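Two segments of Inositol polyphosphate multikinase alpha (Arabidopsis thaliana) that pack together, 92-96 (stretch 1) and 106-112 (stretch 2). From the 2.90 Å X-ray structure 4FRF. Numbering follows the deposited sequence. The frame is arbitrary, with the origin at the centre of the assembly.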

ATOM      1  N   SER A  92       6.588  -0.359   3.734  1.00 96.80           N
ATOM      2  CA  SER A  92       6.301   0.897   4.440  1.00 97.92           C
ATOM      3  C   SER A  92       6.812   0.872   5.897  1.00100.45           C
ATOM      4  O   SER A  92       7.165   1.903   6.459  1.00101.18           O
ATOM      5  N   ARG A  93       6.817  -0.315   6.496  1.00102.11           N
ATOM      6  CA  ARG A  93       7.562  -0.573   7.726  1.00106.20           C
ATOM      7  C   ARG A  93       8.302  -1.894   7.565  1.00107.46           C
ATOM      8  O   ARG A  93       7.995  -2.676   6.674  1.00105.59           O
ATOM      9  N   THR A  94       9.219  -2.174   8.471  1.00111.36           N
ATOM     10  CA  THR A  94      10.008  -3.389   8.383  1.00114.27           C
ATOM     11  C   THR A  94       9.484  -4.476   9.320  1.00117.81           C
ATOM     12  O   THR A  94       9.480  -5.659   8.971  1.00119.04           O
ATOM     13  N   TRP A  95       9.043  -4.066  10.507  1.00120.44           N
ATOM     14  CA  TRP A  95       8.586  -5.001  11.528  1.00123.38           C
ATOM     15  C   TRP A  95       7.192  -5.529  11.209  1.00121.81           C
ATOM     16  O   TRP A  95       6.683  -5.342  10.102  1.00118.00           O
ATOM     17  N   TYR A  96       6.606  -6.229  12.179  1.00124.70           N
ATOM     18  CA  TYR A  96       5.248  -6.762  12.061  1.00124.53           C
ATOM     19  C   TYR A  96       4.682  -7.069  13.451  1.00127.89           C
ATOM     20  O   TYR A  96       5.441  -7.340  14.383  1.00131.26           O
ATOM     21  N   LYS A 106      13.779  -2.972  17.630  1.00154.40           N
ATOM     22  CA  LYS A 106      14.957  -3.062  16.770  1.00153.48           C
ATOM     23  C   LYS A 106      14.683  -2.430  15.401  1.00148.99           C
ATOM     24  O   LYS A 106      15.305  -1.434  15.036  1.00148.56           O
ATOM     25  N   CYS A 107      13.723  -2.990  14.671  1.00145.87           N
ATOM     26  CA  CYS A 107      13.393  -2.510  13.326  1.00142.08           C
ATOM     27  C   CYS A 107      12.841  -1.076  13.318  1.00141.01           C
ATOM     28  O   CYS A 107      13.071  -0.321  12.368  1.00139.13           O
ATOM     29  N   LEU A 108      12.066  -0.725  14.345  1.00142.19           N
ATOM     30  CA  LEU A 108      11.444   0.595  14.416  1.00140.85           C
ATOM     31  C   LEU A 108      12.498   1.688  14.360  1.00141.40           C
ATOM     32  O   LEU A 108      12.348   2.665  13.632  1.00139.34           O
ATOM     33  N   LYS A 109      13.581   1.506  15.108  1.00144.21           N
ATOM     34  CA  LYS A 109      14.702   2.434  15.050  1.00145.37           C
ATOM     35  C   LYS A 109      15.371   2.378  13.676  1.00142.30           C
ATOM     36  O   LYS A 109      15.520   3.406  13.011  1.00141.11           O
ATOM     37  N   LYS A 110      15.713   1.161  13.236  1.00140.93           N
ATOM     38  CA  LYS A 110      16.316   0.929  11.911  1.00137.86           C
ATOM     39  C   LYS A 110      15.573   1.624  10.761  1.00133.58           C
ATOM     40  O   LYS A 110      16.190   2.036   9.775  1.00132.91           O
ATOM     41  N   ASP A 111      14.250   1.710  10.870  1.00130.63           N
ATOM     42  CA  ASP A 111      13.438   2.300   9.816  1.00126.03           C
ATOM     43  C   ASP A 111      13.541   3.819   9.818  1.00125.78           C
ATOM     44  O   ASP A 111      13.510   4.455   8.760  1.00123.50           O
ATOM     45  N   THR A 112      13.658   4.396  11.015  1.00127.79           N
ATOM     46  CA  THR A 112      13.633   5.846  11.185  1.00127.62           C
ATOM     47  C   THR A 112      14.814   6.507  10.481  1.00126.83           C
ATOM     48  O   THR A 112      15.965   6.175  10.735  1.00128.30           O
TER

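The contact between the irregular segment 92-96 and the end of the helix in 106-112 is organised around one carboxylate. D111 lies in the last helical turn with its CA-to-CB bond directed toward the other stretch, and its m rotamer (chi1 -76°) brings both oxygens to T94. The backbone N of T94 donates to OD1 of D111 at 2.8 Å, with an N-H...acceptor angle of 137°, while OG1 of T94 donates to OD2 of D111 at 2.9 Å. T94 thus supplies two donors and the carboxylate two acceptors, a bidentate match that suits a buried aspartate, whose oxygens would be costly to leave without hydrogen-bond donors. Backbone N of D111 donates to O of C107 at 2.8 Å within the helix.

T94 also points toward the helix. With chi1 at -82° (m), its hydroxyl serves D111 while its methyl turns to C107, CG2 of T94 lying 3.5 Å from SG of C107; a beta-branched residue can present both characters at once. C107, likewise m and directed toward the loop, is a small residue at the closest backbone register, CA of C107 lying 5.7 Å from CA of W95. CB of C107 lies 3.9 Å from CB of W95 and sits at the edge of the indole, near the ring plane.

W95 leaves its backbone sideways in the p rotamer, chi1 42°; its broad indole, the residue most covered here, brings CD1 of W95 within 4.0 Å of N of L108 and 3.8 Å of OD1 of D111. L108, also sideways (chi1 t, chi2 off-rotamer at 137°), offers aliphatic surface, its CB 4.4 Å from NE1 of W95. These are packing contacts, and NE1 has no hydrogen-bond partner across the interface.

R93 (chi1 p) braces the loop instead: its end leads away from the helix, and NE of R93 donates to O of W95 at 3.1 Å. At the helix end, OG1 of T112 similarly donates to O of L108 at 3.1 Å.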

ATOM      1  CB  SER A  92       4.795   1.167   4.395  1.00 97.32           C
ATOM      2  OG  SER A  92       4.476   2.497   4.790  1.00102.28           O
ATOM      3  CB  ARG A  93       6.620  -0.673   8.920  1.00107.57           C
ATOM      4  CG  ARG A  93       5.589  -1.777   8.765  1.00107.51           C
ATOM      5  CD  ARG A  93       5.030  -2.242  10.093  1.00111.24           C
ATOM      6  NE  ARG A  93       4.206  -3.433   9.910  1.00113.01           N
ATOM      7  CZ  ARG A  93       2.930  -3.418   9.538  1.00114.42           C
ATOM      8  NH1 ARG A  93       2.289  -2.260   9.349  1.00114.78           N
ATOM      9  NH2 ARG A  93       2.283  -4.561   9.374  1.00115.79           N
ATOM     10  CB  THR A  94      11.487  -3.105   8.686  1.00116.07           C
ATOM     11  OG1 THR A  94      12.119  -2.608   7.503  1.00112.77           O
ATOM     12  CG2 THR A  94      12.198  -4.357   9.152  1.00118.38           C
ATOM     13  CB  TRP A  95       8.593  -4.327  12.905  1.00126.52           C
ATOM     14  CG  TRP A  95       8.067  -2.920  12.872  1.00126.55           C
ATOM     15  CD1 TRP A  95       8.720  -1.811  12.413  1.00126.66           C
ATOM     16  CD2 TRP A  95       6.767  -2.477  13.287  1.00127.41           C
ATOM     17  NE1 TRP A  95       7.909  -0.707  12.512  1.00126.46           N
ATOM     18  CE2 TRP A  95       6.708  -1.085  13.056  1.00127.00           C
ATOM     19  CE3 TRP A  95       5.654  -3.117  13.848  1.00127.58           C
ATOM     20  CZ2 TRP A  95       5.577  -0.322  13.363  1.00126.25           C
ATOM     21  CZ3 TRP A  95       4.527  -2.361  14.135  1.00126.99           C
ATOM     22  CH2 TRP A  95       4.499  -0.978  13.892  1.00125.72           C
ATOM     23  CB  TYR A  96       5.220  -8.013  11.167  1.00123.86           C
ATOM     24  CG  TYR A  96       6.254  -9.082  11.520  1.00128.20           C
ATOM     25  CD1 TYR A  96       7.534  -9.056  10.966  1.00127.05           C
ATOM     26  CD2 TYR A  96       5.924 -10.150  12.356  1.00132.15           C
ATOM     27  CE1 TYR A  96       8.464 -10.038  11.266  1.00129.45           C
ATOM     28  CE2 TYR A  96       6.845 -11.143  12.648  1.00133.85           C
ATOM     29  CZ  TYR A  96       8.114 -11.080  12.105  1.00132.82           C
ATOM     30  OH  TYR A  96       9.035 -12.064  12.402  1.00135.51           O
ATOM     31  CB  LYS A 106      15.375  -4.528  16.609  1.00154.37           C
ATOM     32  CG  LYS A 106      16.635  -4.757  15.787  1.00154.17           C
ATOM     33  CD  LYS A 106      17.091  -6.213  15.902  1.00156.82           C
ATOM     34  CE  LYS A 106      18.465  -6.429  15.284  1.00156.97           C
ATOM     35  NZ  LYS A 106      19.136  -7.623  15.869  1.00159.77           N
ATOM     36  CB  CYS A 107      12.393  -3.454  12.645  1.00139.73           C
ATOM     37  SG  CYS A 107      12.951  -5.163  12.467  1.00141.53           S
ATOM     38  CB  LEU A 108      10.593   0.729  15.684  1.00143.90           C
ATOM     39  CG  LEU A 108       9.788   2.018  15.887  1.00143.87           C
ATOM     40  CD1 LEU A 108       8.392   1.696  16.385  1.00144.72           C
ATOM     41  CD2 LEU A 108      10.500   2.972  16.848  1.00148.23           C
ATOM     42  CB  LYS A 109      15.716   2.137  16.159  1.00149.94           C
ATOM     43  CG  LYS A 109      16.372   3.387  16.752  1.00153.03           C
ATOM     44  CD  LYS A 109      16.942   3.103  18.139  1.00157.05           C
ATOM     45  CE  LYS A 109      17.059   4.387  18.949  1.00159.74           C
ATOM     46  NZ  LYS A 109      17.270   4.099  20.392  1.00163.87           N
ATOM     47  CB  LYS A 110      16.418  -0.574  11.620  1.00137.58           C
ATOM     48  CG  LYS A 110      17.833  -1.133  11.665  1.00140.74           C
ATOM     49  CD  LYS A 110      17.832  -2.652  11.545  1.00141.61           C
ATOM     50  CE  LYS A 110      19.250  -3.203  11.574  1.00146.11           C
ATOM     51  NZ  LYS A 110      19.276  -4.649  11.941  1.00148.94           N
ATOM     52  CB  ASP A 111      11.975   1.876   9.967  1.00124.80           C
ATOM     53  CG  ASP A 111      11.727   0.452   9.510  1.00123.55           C
ATOM     54  OD1 ASP A 111      10.580  -0.027   9.649  1.00122.63           O
ATOM     55  OD2 ASP A 111      12.673  -0.185   9.003  1.00124.27           O
ATOM     56  CB  THR A 112      13.620   6.249  12.686  1.00131.76           C
ATOM     57  OG1 THR A 112      12.449   5.718  13.317  1.00131.55           O
ATOM     58  CG2 THR A 112      13.620   7.768  12.840  1.00133.26           C
TER